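Local coordinates for tetratricopeptide TPR_2 repeat protein (PDB 5DJS) that is of unknown function but combines tetratricopeptide repeats with a family 41 glycosyl transferase region of the GT-B clan and is modelled with uridine-5'-diphosphate, at residues A[136-139]-A[140-144]; A[154-158]-A[159-163]; A[491-494]-A[495-499]. The protein carries 1 engineered substitution. All coordinates share one frame; numbering follows the deposited sequence.

Contact 1 (A[136-139]-A[140-144]); sequences ALDW and ARRYA
Asp138 OD1 takes two bonds from the guanidinium of Arg142, one helical turn further on: a firm one from NE at 2.7 Å and a weak one from NH2 at 3.2 Å. NE comes from the syn side of OD1 but tilted out of the carboxylate plane, and OD1 in turn sits at the edge of the guanidinium, near its plane. The second carboxylate oxygen, OD2, is held more loosely, by weak bonds from Arg141 NH1 (3.3 Å) and NH2. Both NH groups share this one oxygen, and the carboxylate and guanidinium planes stand 89° apart, unlike a paired bridge in which each oxygen faces its own N-H. With CG anti to the backbone N (chi1 -157°), Asp138 leans along the helix toward both arginines, and the three residues form one salt-bridge network.

The Tyr143 edge is directed at one face of the Trp139 five-membered ring in a T-shaped stack, planes at 70°. Tyr143 CD2 lies 3.7 Å from Trp139 CD1. The same two residues are also joined by the backbone bond from Tyr143 N to Trp139 O.

Trp139 is buried in the last turns of helix 129-143: its NE1 bonds to His111 O, and the indole touches Ser115 of helix 111-120 and Leu253 of helix 253-257.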
loop_
_atom_site.group_PDB
_atom_site.type_symbol
_atom_site.label_atom_id
_atom_site.label_comp_id
_atom_site.label_asym_id
_atom_site.label_seq_id
_atom_site.Cartn_x
_atom_site.Cartn_y
_atom_site.Cartn_z
ATOM N N ALA A 136 13.347 9.634 6.712
ATOM C CA ALA A 136 11.968 10.035 7.048
ATOM C C ALA A 136 11.951 11.312 7.883
ATOM O O ALA A 136 11.230 12.267 7.565
ATOM C CB ALA A 136 11.265 8.928 7.800
ATOM N N LEU A 137 12.759 11.300 8.945
ATOM C CA LEU A 137 12.991 12.468 9.775
ATOM C C LEU A 137 13.416 13.664 8.930
ATOM O O LEU A 137 12.878 14.760 9.090
ATOM C CB LEU A 137 14.080 12.178 10.807
ATOM C CG LEU A 137 13.762 11.206 11.931
ATOM C CD1 LEU A 137 15.014 10.901 12.732
ATOM C CD2 LEU A 137 12.675 11.751 12.839
ATOM N N ASP A 138 14.377 13.440 8.031
ATOM C CA ASP A 138 14.872 14.498 7.131
ATOM C C ASP A 138 13.721 15.145 6.384
ATOM O O ASP A 138 13.640 16.350 6.329
ATOM C CB ASP A 138 15.908 13.954 6.134
ATOM C CG ASP A 138 16.829 15.042 5.580
ATOM O OD1 ASP A 138 16.516 15.640 4.533
ATOM O OD2 ASP A 138 17.895 15.274 6.183
ATOM N N TRP A 139 12.822 14.322 5.847
ATOM C CA TRP A 139 11.618 14.789 5.154
ATOM C C TRP A 139 10.767 15.663 6.055
ATOM O O TRP A 139 10.400 16.776 5.682
ATOM C CB TRP A 139 10.790 13.581 4.692
ATOM C CG TRP A 139 9.523 13.882 3.966
ATOM C CD1 TRP A 139 9.374 14.101 2.641
ATOM C CD2 TRP A 139 8.221 13.939 4.532
ATOM N NE1 TRP A 139 8.050 14.300 2.325
ATOM C CE2 TRP A 139 7.318 14.212 3.478
ATOM C CE3 TRP A 139 7.722 13.791 5.835
ATOM C CZ2 TRP A 139 5.943 14.341 3.684
ATOM C CZ3 TRP A 139 6.341 13.909 6.039
ATOM C CH2 TRP A 139 5.475 14.188 4.969
ATOM N N ALA A 140 10.457 15.130 7.234
ATOM C CA ALA A 140 9.570 15.778 8.198
ATOM C C ALA A 140 10.108 17.130 8.585
ATOM O O ALA A 140 9.382 18.128 8.545
ATOM C CB ALA A 140 9.415 14.912 9.442
ATOM N N ARG A 141 11.382 17.153 8.955
ATOM C CA ARG A 141 12.070 18.398 9.323
ATOM C C ARG A 141 11.944 19.471 8.238
ATOM O O ARG A 141 11.752 20.637 8.549
ATOM C CB ARG A 141 13.545 18.119 9.624
ATOM C CG ARG A 141 14.219 19.155 10.506
ATOM C CD ARG A 141 15.737 19.053 10.434
ATOM N NE ARG A 141 16.215 19.152 9.041
ATOM C CZ ARG A 141 16.871 18.206 8.356
ATOM N NH1 ARG A 141 17.210 17.038 8.906
ATOM N NH2 ARG A 141 17.210 18.444 7.091
ATOM N N ARG A 142 12.034 19.060 6.977
ATOM C CA ARG A 142 11.970 19.980 5.848
ATOM C C ARG A 142 10.567 20.510 5.587
ATOM O O ARG A 142 10.402 21.711 5.385
ATOM C CB ARG A 142 12.497 19.311 4.572
ATOM C CG ARG A 142 14.004 19.119 4.565
ATOM C CD ARG A 142 14.484 18.427 3.300
ATOM N NE ARG A 142 15.865 17.993 3.465
ATOM C CZ ARG A 142 16.941 18.781 3.412
ATOM N NH1 ARG A 142 16.830 20.087 3.176
ATOM N NH2 ARG A 142 18.152 18.249 3.596
ATOM N N TYR A 143 9.571 19.615 5.577
ATOM C CA TYR A 143 8.234 19.923 5.033
ATOM C C TYR A 143 7.058 19.893 6.014
ATOM O O TYR A 143 5.984 20.409 5.696
ATOM C CB TYR A 143 7.940 18.990 3.851
ATOM C CG TYR A 143 9.039 18.994 2.816
ATOM C CD1 TYR A 143 9.438 20.188 2.200
ATOM C CD2 TYR A 143 9.706 17.820 2.470
ATOM C CE1 TYR A 143 10.465 20.199 1.260
ATOM C CE2 TYR A 143 10.726 17.823 1.537
ATOM C CZ TYR A 143 11.107 19.000 0.938
ATOM O OH TYR A 143 12.124 18.919 0.026
ATOM N N ALA A 144 7.253 19.316 7.196
ATOM C CA ALA A 144 6.146 19.041 8.116
ATOM C C ALA A 144 6.302 19.754 9.447
ATOM O O ALA A 144 5.436 20.533 9.832
ATOM C CB ALA A 144 6.026 17.544 8.341
#

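Contact 2 (A[154-158]-A[159-163]); sequences PVDPD and PHRRL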
loop_
_atom_site.group_PDB
_atom_site.type_symbol
_atom_site.label_atom_id
_atom_site.label_comp_id
_atom_site.label_asym_id
_atom_site.label_seq_id
_atom_site.Cartn_x
_atom_site.Cartn_y
_atom_site.Cartn_z
ATOM N N PRO A 154 -7.308 19.541 24.313
ATOM C CA PRO A 154 -8.514 19.398 23.489
ATOM C C PRO A 154 -9.689 20.279 23.901
ATOM O O PRO A 154 -9.850 20.594 25.075
ATOM C CB PRO A 154 -8.894 17.929 23.689
ATOM C CG PRO A 154 -7.607 17.249 23.950
ATOM C CD PRO A 154 -6.741 18.228 24.679
ATOM N N VAL A 155 -10.516 20.623 22.925
ATOM C CA VAL A 155 -11.727 21.401 23.151
ATOM C C VAL A 155 -12.834 20.482 23.684
ATOM O O VAL A 155 -13.041 19.397 23.143
ATOM C CB VAL A 155 -12.219 22.038 21.837
ATOM C CG1 VAL A 155 -13.491 22.829 22.082
ATOM C CG2 VAL A 155 -11.154 22.938 21.229
ATOM N N ASP A 156 -13.572 20.944 24.698
ATOM C CA ASP A 156 -14.516 20.099 25.447
ATOM C C ASP A 156 -13.796 18.806 25.857
ATOM O O ASP A 156 -14.136 17.725 25.370
ATOM C CB ASP A 156 -15.808 19.830 24.624
ATOM C CG ASP A 156 -16.939 19.152 25.447
ATOM O OD1 ASP A 156 -16.810 18.970 26.693
ATOM O OD2 ASP A 156 -17.977 18.811 24.823
ATOM N N PRO A 157 -12.782 18.917 26.739
ATOM C CA PRO A 157 -12.016 17.728 27.129
ATOM C C PRO A 157 -12.762 16.850 28.138
ATOM O O PRO A 157 -12.334 16.680 29.279
ATOM C CB PRO A 157 -10.724 18.320 27.712
ATOM C CG PRO A 157 -11.139 19.644 28.255
ATOM C CD PRO A 157 -12.281 20.137 27.403
ATOM N N ASP A 158 -13.863 16.274 27.678
ATOM C CA ASP A 158 -14.709 15.400 28.465
ATOM C C ASP A 158 -14.266 13.997 28.052
ATOM O O ASP A 158 -14.519 13.599 26.912
ATOM C CB ASP A 158 -16.182 15.663 28.110
ATOM C CG ASP A 158 -17.163 14.792 28.891
ATOM O OD1 ASP A 158 -16.750 13.976 29.753
ATOM O OD2 ASP A 158 -18.377 14.944 28.632
ATOM N N PRO A 159 -13.585 13.248 28.954
ATOM C CA PRO A 159 -13.074 11.923 28.547
ATOM C C PRO A 159 -14.128 10.914 28.055
ATOM O O PRO A 159 -13.769 9.966 27.347
ATOM C CB PRO A 159 -12.384 11.401 29.821
ATOM C CG PRO A 159 -12.060 12.621 30.618
ATOM C CD PRO A 159 -13.173 13.588 30.333
ATOM N N HIS A 160 -15.400 11.120 28.414
ATOM C CA HIS A 160 -16.470 10.164 28.123
ATOM C C HIS A 160 -17.418 10.577 27.009
ATOM O O HIS A 160 -18.250 9.774 26.625
ATOM C CB HIS A 160 -17.280 9.888 29.400
ATOM C CG HIS A 160 -16.432 9.509 30.579
ATOM N ND1 HIS A 160 -15.761 8.306 30.657
ATOM C CD2 HIS A 160 -16.125 10.185 31.712
ATOM C CE1 HIS A 160 -15.079 8.254 31.788
ATOM N NE2 HIS A 160 -15.284 9.381 32.448
ATOM N N ARG A 161 -17.313 11.796 26.480
ATOM C CA ARG A 161 -18.276 12.266 25.455
ATOM C C ARG A 161 -18.134 11.557 24.107
ATOM O O ARG A 161 -17.128 10.888 23.837
ATOM C CB ARG A 161 -18.196 13.788 25.239
ATOM C CG ARG A 161 -16.900 14.298 24.618
ATOM C CD ARG A 161 -16.978 15.769 24.263
ATOM N NE ARG A 161 -16.877 15.970 22.817
ATOM C CZ ARG A 161 -15.795 16.387 22.148
ATOM N NH1 ARG A 161 -14.651 16.686 22.756
ATOM N NH2 ARG A 161 -15.874 16.518 20.829
ATOM N N ARG A 162 -19.155 11.719 23.268
ATOM C CA ARG A 162 -19.122 11.179 21.914
ATOM C C ARG A 162 -17.996 11.876 21.137
ATOM O O ARG A 162 -17.916 13.106 21.120
ATOM C CB ARG A 162 -20.486 11.334 21.213
ATOM C CG ARG A 162 -20.451 11.055 19.708
ATOM C CD ARG A 162 -21.681 10.349 19.163
ATOM N NE ARG A 162 -22.483 11.181 18.267
ATOM C CZ ARG A 162 -22.950 10.825 17.062
ATOM N NH1 ARG A 162 -22.715 9.625 16.525
ATOM N NH2 ARG A 162 -23.677 11.698 16.366
ATOM N N LEU A 163 -17.134 11.071 20.517
ATOM C CA LEU A 163 -15.967 11.562 19.765
ATOM C C LEU A 163 -16.249 11.598 18.270
ATOM O O LEU A 163 -16.958 10.748 17.749
ATOM C CB LEU A 163 -14.753 10.667 20.019
ATOM C CG LEU A 163 -13.755 11.014 21.131
ATOM C CD1 LEU A 163 -14.331 11.865 22.254
ATOM C CD2 LEU A 163 -13.155 9.729 21.684
#
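Arg161 folds back against Asp156, and the evidence lies in its torsions. Its CG stands between the backbone N and the carbonyl carbon (chi1 67°), and the chain bends at chi3, which lays CD 3.3 Å from Asp156 OD2 and brings the guanidinium to the backbone of 155-156. There NH1 donates to Asp156 O at 2.9 Å, tilted 31° to one side of the carbonyl plane. The Asp156 carboxylate and the guanidinium are nearly parallel, with only 8° between their planes, yet OD2 stands well out of the guanidinium plane. The long ion pair from OD2 to NE, 3.6 Å, is therefore a matter of charge alone, with no N-H aimed at the oxygen.

Two turns shape the backbone here. Pro157 is the centre of an inverse gamma turn, closed by Asp158 N bonding to Asp156 O at 2.7 Å from the face opposite Arg161 NH1, so one carbonyl serves two donors. A type I beta turn follows from Asp158 to Arg161, its bond from Arg161 N to Asp158 O weak at 3.4 Å.

Asp158 holds its CG anti to the backbone N, and OD1 accordingly reaches forward over Pro159 to His160 N, a weak bond, 3.4 Å long, spanning the residues of an Asx turn. Its other oxygen, OD2, lies 3.6 Å from Arg161 CB, touching the aliphatic root of that side chain. Beyond the loop, Arg161 NH2 makes a salt bridge to Asp239, while Asp158 O receives Trp516 NE1 from helix 479-521.

Contact 3 (A[491-494]-A[495-499]); sequences RWLR and SVSMS
Trp492 and Val496, one turn apart, form the close-packed side of this helical segment. The Val496 methyl CG2 rests over one face of the indole, displaced toward its rim: it is 3.8 Å from Trp492 NE1 and 4.2 Å from the centroid of the five-membered ring, 27° off the ring normal, which meets the criteria for a CH-pi contact. Trp492 has CG anti to the backbone N (chi1 173°), and this directs the indole off the helix on the side from which Val496 also projects. Between them the backbone bond from Val496 N to Trp492 O, 2.9 Å long, keeps the turn regular.

Next to this pair, Leu493 O is gripped twice by Ser497. The backbone N reaches it at 2.8 Å, and OG also donates at 2.8 Å, but from the opposite face of the carbonyl plane and well above it, not along a lone pair. Ser497 OG additionally touches Leu493 CD2 at 3.5 Å.

The other side of the helix is exposed and much looser. Arg494 CD and Met498 CE come no nearer than 4.3 Å, and the backbone bond from Met498 N to Arg494 O is weak. Ser499 repeats the serine pattern there, its OG donating to Ser495 O at 3.2 Å.

On the packed side, Trp492 lies against Leu426 and Leu429 of helix 423-430, which carries the UDP-pocket residues Thr423, Thr424 and Glu427, while Val496 meets Cys311 and both Leu493 and Ser497 meet Pro313, so helix 479-521 packs here against helix 423-430 and the loop holding Cys311 and Pro313.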
loop_
_atom_site.group_PDB
_atom_site.type_symbol
_atom_site.label_atom_id
_atom_site.label_comp_id
_atom_site.label_asym_id
_atom_site.label_seq_id
_atom_site.Cartn_x
_atom_site.Cartn_y
_atom_site.Cartn_z
ATOM N N ARG A 491 -12.333 -23.360 9.573
ATOM C CA ARG A 491 -12.858 -22.972 10.886
ATOM C C ARG A 491 -12.562 -21.517 11.209
ATOM O O ARG A 491 -13.441 -20.790 11.681
ATOM C CB ARG A 491 -12.286 -23.869 11.989
ATOM C CG ARG A 491 -12.767 -25.303 11.886
ATOM C CD ARG A 491 -12.260 -26.171 13.027
ATOM N NE ARG A 491 -12.748 -27.538 12.865
ATOM C CZ ARG A 491 -13.991 -27.945 13.128
ATOM N NH1 ARG A 491 -14.921 -27.102 13.584
ATOM N NH2 ARG A 491 -14.318 -29.218 12.925
ATOM N N TRP A 492 -11.318 -21.110 10.977
ATOM C CA TRP A 492 -10.912 -19.718 11.135
ATOM C C TRP A 492 -11.792 -18.784 10.274
ATOM O O TRP A 492 -12.325 -17.808 10.799
ATOM C CB TRP A 492 -9.418 -19.565 10.816
ATOM C CG TRP A 492 -8.917 -18.153 10.788
ATOM C CD1 TRP A 492 -8.426 -17.434 11.841
ATOM C CD2 TRP A 492 -8.848 -17.292 9.644
ATOM N NE1 TRP A 492 -8.065 -16.174 11.423
ATOM C CE2 TRP A 492 -8.316 -16.060 10.079
ATOM C CE3 TRP A 492 -9.190 -17.442 8.295
ATOM C CZ2 TRP A 492 -8.112 -14.981 9.207
ATOM C CZ3 TRP A 492 -8.992 -16.375 7.430
ATOM C CH2 TRP A 492 -8.458 -15.158 7.892
ATOM N N LEU A 493 -11.964 -19.102 8.987
ATOM C CA LEU A 493 -12.806 -18.296 8.064
ATOM C C LEU A 493 -14.187 -17.996 8.662
ATOM O O LEU A 493 -14.629 -16.851 8.673
ATOM C CB LEU A 493 -12.999 -19.010 6.709
ATOM C CG LEU A 493 -13.347 -18.263 5.407
ATOM C CD1 LEU A 493 -14.397 -19.018 4.603
ATOM C CD2 LEU A 493 -13.805 -16.827 5.589
ATOM N N ARG A 494 -14.840 -19.041 9.165
ATOM C CA ARG A 494 -16.199 -18.959 9.714
ATOM C C ARG A 494 -16.255 -18.117 10.994
ATOM O O ARG A 494 -17.150 -17.280 11.160
ATOM C CB ARG A 494 -16.732 -20.370 10.015
ATOM C CG ARG A 494 -18.252 -20.475 10.078
ATOM C CD ARG A 494 -18.766 -21.221 11.314
ATOM N NE ARG A 494 -17.925 -22.357 11.723
ATOM C CZ ARG A 494 -17.940 -23.582 11.189
ATOM N NH1 ARG A 494 -18.758 -23.891 10.181
ATOM N NH2 ARG A 494 -17.115 -24.515 11.667
ATOM N N SER A 495 -15.309 -18.379 11.896
ATOM C CA SER A 495 -15.137 -17.621 13.153
ATOM C C SER A 495 -14.951 -16.124 12.903
ATOM O O SER A 495 -15.588 -15.285 13.538
ATOM C CB SER A 495 -13.924 -18.162 13.914
ATOM O OG SER A 495 -13.488 -17.270 14.909
ATOM N N VAL A 496 -14.077 -15.823 11.951
ATOM C CA VAL A 496 -13.755 -14.458 11.544
ATOM C C VAL A 496 -14.908 -13.792 10.778
ATOM O O VAL A 496 -15.140 -12.589 10.935
ATOM C CB VAL A 496 -12.399 -14.450 10.764
ATOM C CG1 VAL A 496 -12.424 -13.612 9.501
ATOM C CG2 VAL A 496 -11.257 -14.040 11.688
ATOM N N SER A 497 -15.624 -14.561 9.954
ATOM C CA SER A 497 -16.832 -14.061 9.260
ATOM C C SER A 497 -17.917 -13.564 10.231
ATOM O O SER A 497 -18.683 -12.652 9.912
ATOM C CB SER A 497 -17.452 -15.151 8.363
ATOM O OG SER A 497 -16.624 -15.500 7.272
ATOM N N MET A 498 -17.974 -14.184 11.405
ATOM C CA MET A 498 -19.042 -13.963 12.357
ATOM C C MET A 498 -18.717 -12.819 13.314
ATOM O O MET A 498 -19.503 -11.886 13.440
ATOM C CB MET A 498 -19.293 -15.266 13.129
ATOM C CG MET A 498 -20.667 -15.398 13.772
ATOM S SD MET A 498 -20.719 -16.745 14.977
ATOM C CE MET A 498 -20.185 -18.167 14.012
ATOM N N SER A 499 -17.559 -12.884 13.968
ATOM C CA SER A 499 -17.229 -11.962 15.064
ATOM C C SER A 499 -16.262 -10.809 14.715
ATOM O O SER A 499 -16.334 -9.750 15.341
ATOM C CB SER A 499 -16.674 -12.752 16.257
ATOM O OG SER A 499 -15.396 -13.281 15.975
#

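None of the three contacts touches another, and each is local. Contact 1 is partly buried, whereas contacts 2 and 3 lie at the surface. Contacts 1 and 3 are helical, on 129-143 and 479-521, and sit on opposite sides of the chain's centre; each packs a tryptophan against another helix, buried in contact 1 and partly exposed in contact 3, but contact 1 adds a charged network where contact 3 relies on serine-to-carbonyl bonds. Contact 2 has no helix and depends on turns and an arginine folded onto backbone oxygen, leading into strand 163-169. Helix 479-521 carries contact 3, while its Arg513 and Trp516 reach contact 2, although the two centres are about 35 Å apart.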